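Local coordinates for protein shikimate 5-dehydrogenase AroE (5-dehydroshikimate reductase) (Mycobacterium tuberculosis, PDB 4P4G) that binds shikimate and probably catalyses the NADP-dependent interconversion of 3-dehydroshikimate and shikimate in chorismate biosynthesis, at residues A213-W218 and Q238-Q243. Residues are numbered along the deposited sequence; the frame is centred on the assembly and turned at random.
Sequences AIYDPW and QMLLHQ. With SKM ((3R,4S,5R)-3,4,5-trihydroxycyclohex-1-ene-1-carboxylic acid), chain C.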
loop_
_atom_site.group_PDB
_atom_site.type_symbol
_atom_site.label_atom_id
_atom_site.label_comp_id
_atom_site.label_asym_id
_atom_site.label_seq_id
_atom_site.Cartn_x
_atom_site.Cartn_y
_atom_site.Cartn_z
ATOM N N ALA A 213 -1.608 3.234 -6.647
ATOM C CA ALA A 213 -1.904 2.085 -5.788
ATOM C C ALA A 213 -3.002 1.190 -6.356
ATOM O O ALA A 213 -3.089 0.002 -6.028
ATOM C CB ALA A 213 -2.260 2.546 -4.387
ATOM N N ILE A 214 -3.845 1.765 -7.206
ATOM C CA ILE A 214 -4.961 1.035 -7.818
ATOM C C ILE A 214 -4.451 0.056 -8.888
ATOM O O ILE A 214 -3.521 0.377 -9.637
ATOM C CB ILE A 214 -5.958 2.014 -8.492
ATOM C CG1 ILE A 214 -6.573 2.973 -7.465
ATOM C CG2 ILE A 214 -7.049 1.241 -9.256
ATOM C CD1 ILE A 214 -7.310 2.282 -6.340
ATOM N N TYR A 215 -5.041 -1.131 -8.963
ATOM C CA TYR A 215 -4.701 -2.052 -10.042
ATOM C C TYR A 215 -5.905 -2.662 -10.767
ATOM O O TYR A 215 -5.737 -3.341 -11.771
ATOM C CB TYR A 215 -3.714 -3.134 -9.575
ATOM C CG TYR A 215 -4.184 -4.068 -8.468
ATOM C CD1 TYR A 215 -5.011 -5.149 -8.741
ATOM C CD2 TYR A 215 -3.751 -3.889 -7.163
ATOM C CE1 TYR A 215 -5.425 -6.013 -7.734
ATOM C CE2 TYR A 215 -4.152 -4.748 -6.144
ATOM C CZ TYR A 215 -4.982 -5.804 -6.439
ATOM O OH TYR A 215 -5.378 -6.660 -5.437
ATOM N N ASP A 216 -7.115 -2.418 -10.266
ATOM C CA ASP A 216 -8.313 -3.002 -10.872
ATOM C C ASP A 216 -9.488 -2.075 -10.559
ATOM O O ASP A 216 -9.746 -1.790 -9.393
ATOM C CB ASP A 216 -8.555 -4.406 -10.302
ATOM C CG ASP A 216 -9.562 -5.225 -11.116
ATOM O OD1 ASP A 216 -10.261 -4.666 -11.987
ATOM O OD2 ASP A 216 -9.667 -6.443 -10.864
ATOM N N PRO A 217 -10.171 -1.559 -11.599
ATOM C CA PRO A 217 -9.839 -1.752 -13.020
ATOM C C PRO A 217 -8.607 -0.977 -13.452
ATOM O O PRO A 217 -8.175 -0.044 -12.782
ATOM C CB PRO A 217 -11.091 -1.255 -13.762
ATOM C CG PRO A 217 -11.825 -0.410 -12.784
ATOM C CD PRO A 217 -11.489 -0.926 -11.413
ATOM N N TRP A 218 -8.021 -1.408 -14.560
ATOM C CA TRP A 218 -6.813 -0.782 -15.055
ATOM C C TRP A 218 -6.956 -0.602 -16.562
ATOM O O TRP A 218 -7.525 -1.460 -17.234
ATOM C CB TRP A 218 -5.608 -1.678 -14.728
ATOM C CG TRP A 218 -4.325 -1.040 -15.064
ATOM C CD1 TRP A 218 -3.542 -1.289 -16.159
ATOM C CD2 TRP A 218 -3.671 0.001 -14.327
ATOM N NE1 TRP A 218 -2.439 -0.472 -16.135
ATOM C CE2 TRP A 218 -2.497 0.334 -15.027
ATOM C CE3 TRP A 218 -3.969 0.689 -13.141
ATOM C CZ2 TRP A 218 -1.613 1.318 -14.580
ATOM C CZ3 TRP A 218 -3.093 1.662 -12.699
ATOM C CH2 TRP A 218 -1.928 1.971 -13.415
ATOM N N GLN A 238 2.597 -3.624 -9.287
ATOM C CA GLN A 238 4.006 -3.616 -8.887
ATOM C C GLN A 238 4.113 -3.346 -7.380
ATOM O O GLN A 238 4.924 -3.978 -6.685
ATOM C CB GLN A 238 4.823 -2.610 -9.722
ATOM C CG GLN A 238 4.840 -2.939 -11.227
ATOM C CD GLN A 238 5.392 -4.333 -11.516
ATOM O OE1 GLN A 238 6.383 -4.754 -10.924
ATOM N NE2 GLN A 238 4.743 -5.051 -12.422
ATOM N N MET A 239 3.282 -2.438 -6.866
ATOM C CA MET A 239 3.223 -2.222 -5.413
ATOM C C MET A 239 2.758 -3.491 -4.698
ATOM O O MET A 239 3.306 -3.859 -3.660
ATOM C CB MET A 239 2.295 -1.057 -5.048
ATOM C CG MET A 239 2.398 -0.650 -3.580
ATOM S SD MET A 239 1.293 0.697 -3.135
ATOM C CE MET A 239 1.492 1.764 -4.554
ATOM N N LEU A 240 1.758 -4.165 -5.263
ATOM C CA LEU A 240 1.251 -5.413 -4.685
ATOM C C LEU A 240 2.337 -6.483 -4.557
ATOM O O LEU A 240 2.465 -7.122 -3.522
ATOM C CB LEU A 240 0.089 -5.956 -5.529
ATOM C CG LEU A 240 -0.513 -7.258 -4.992
ATOM C CD1 LEU A 240 -1.329 -6.961 -3.731
ATOM C CD2 LEU A 240 -1.367 -7.921 -6.072
ATOM N N LEU A 241 3.116 -6.678 -5.617
ATOM C CA LEU A 241 4.220 -7.628 -5.610
ATOM C C LEU A 241 5.229 -7.307 -4.523
ATOM O O LEU A 241 5.595 -8.176 -3.724
ATOM C CB LEU A 241 4.941 -7.582 -6.951
ATOM C CG LEU A 241 6.144 -8.522 -7.056
ATOM C CD1 LEU A 241 5.717 -9.971 -6.896
ATOM C CD2 LEU A 241 6.842 -8.313 -8.383
ATOM N N HIS A 242 5.689 -6.062 -4.492
ATOM C CA HIS A 242 6.763 -5.712 -3.578
ATOM C C HIS A 242 6.337 -5.740 -2.111
ATOM O O HIS A 242 7.140 -6.094 -1.252
ATOM C CB HIS A 242 7.431 -4.393 -3.982
ATOM C CG HIS A 242 8.335 -4.545 -5.164
ATOM N ND1 HIS A 242 9.655 -4.908 -5.039
ATOM C CD2 HIS A 242 8.094 -4.429 -6.491
ATOM C CE1 HIS A 242 10.201 -4.989 -6.244
ATOM N NE2 HIS A 242 9.276 -4.701 -7.139
ATOM N N GLN A 243 5.086 -5.398 -1.817
ATOM C CA GLN A 243 4.613 -5.502 -0.429
ATOM C C GLN A 243 4.348 -6.957 -0.048
ATOM O O GLN A 243 4.327 -7.302 1.134
ATOM C CB GLN A 243 3.367 -4.629 -0.183
ATOM C CG GLN A 243 2.112 -5.061 -0.920
ATOM C CD GLN A 243 1.368 -6.183 -0.227
ATOM O OE1 GLN A 243 1.177 -6.164 0.991
ATOM N NE2 GLN A 243 0.956 -7.176 -0.997
HETATM O O12 SKM C . -1.315 -3.667 1.413
HETATM C C8 SKM C . -1.884 -4.492 0.400
HETATM C C6 SKM C . -2.748 -3.628 -0.474
HETATM O O7 SKM C . -3.594 -2.806 0.307
HETATM C C5 SKM C . -3.568 -4.477 -1.303
HETATM C C4 SKM C . -3.791 -5.781 -1.147
HETATM C C1 SKM C . -4.707 -6.498 -2.123
HETATM O O2 SKM C . -4.856 -7.725 -2.028
HETATM O O3 SKM C . -5.305 -5.876 -3.019
HETATM C C10 SKM C . -3.142 -6.618 -0.005
HETATM C C9 SKM C . -2.623 -5.617 1.070
HETATM O O11 SKM C . -1.754 -6.347 1.863
#
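Two apolar touches join the loop 213-218 to helix 236-252: Ala213 against Met239, and Tyr215 against Leu240. The Met239 chain runs extended from the helix, then bends at its last torsion (chi3 -42°), and its methyl CE lands on Ala213, 3.6 Å from CA and 3.8 Å from CB. Met239 also rests on Leu211 of strand 209-212 in the parallel sheet. One helix residue further on, the Leu240 methyl CD2 meets the Tyr215 ring obliquely, 4.2 Å from CZ. No hydrogen bond spans the two segments directly; the polar link runs through the bound shikimate. With chi1 at 62°, CG of Tyr215 sits between its own backbone N and carbonyl carbon, and the ring carries OH out to the ligand carboxylate, where it donates a short 2.5 Å bond to SKM O3. That oxygen lies at the ring edge, near its plane. The same hydroxyl accepts from the backbone N-H of Arg19, so two partners hold it. The other Leu240 methyl, CD1, packs 3.8 Å from SKM C4. Gln243 OE1 accepts a 3.1 Å bond from the hydroxyl SKM O11. The Gln243 chain bends about CB-CG, and its NE2 donates to Leu240 O at 2.9 Å, in the carbonyl plane on a lone pair; this bond, bent to 149° and tilted from the amide plane, would help hold OE1 turned to the ligand. Tyr215, from the loop, and Leu240 and Gln243, from the helix, line part of the shikimate pocket, in the cleft between the two alpha/beta domains of the shikimate dehydrogenase fold.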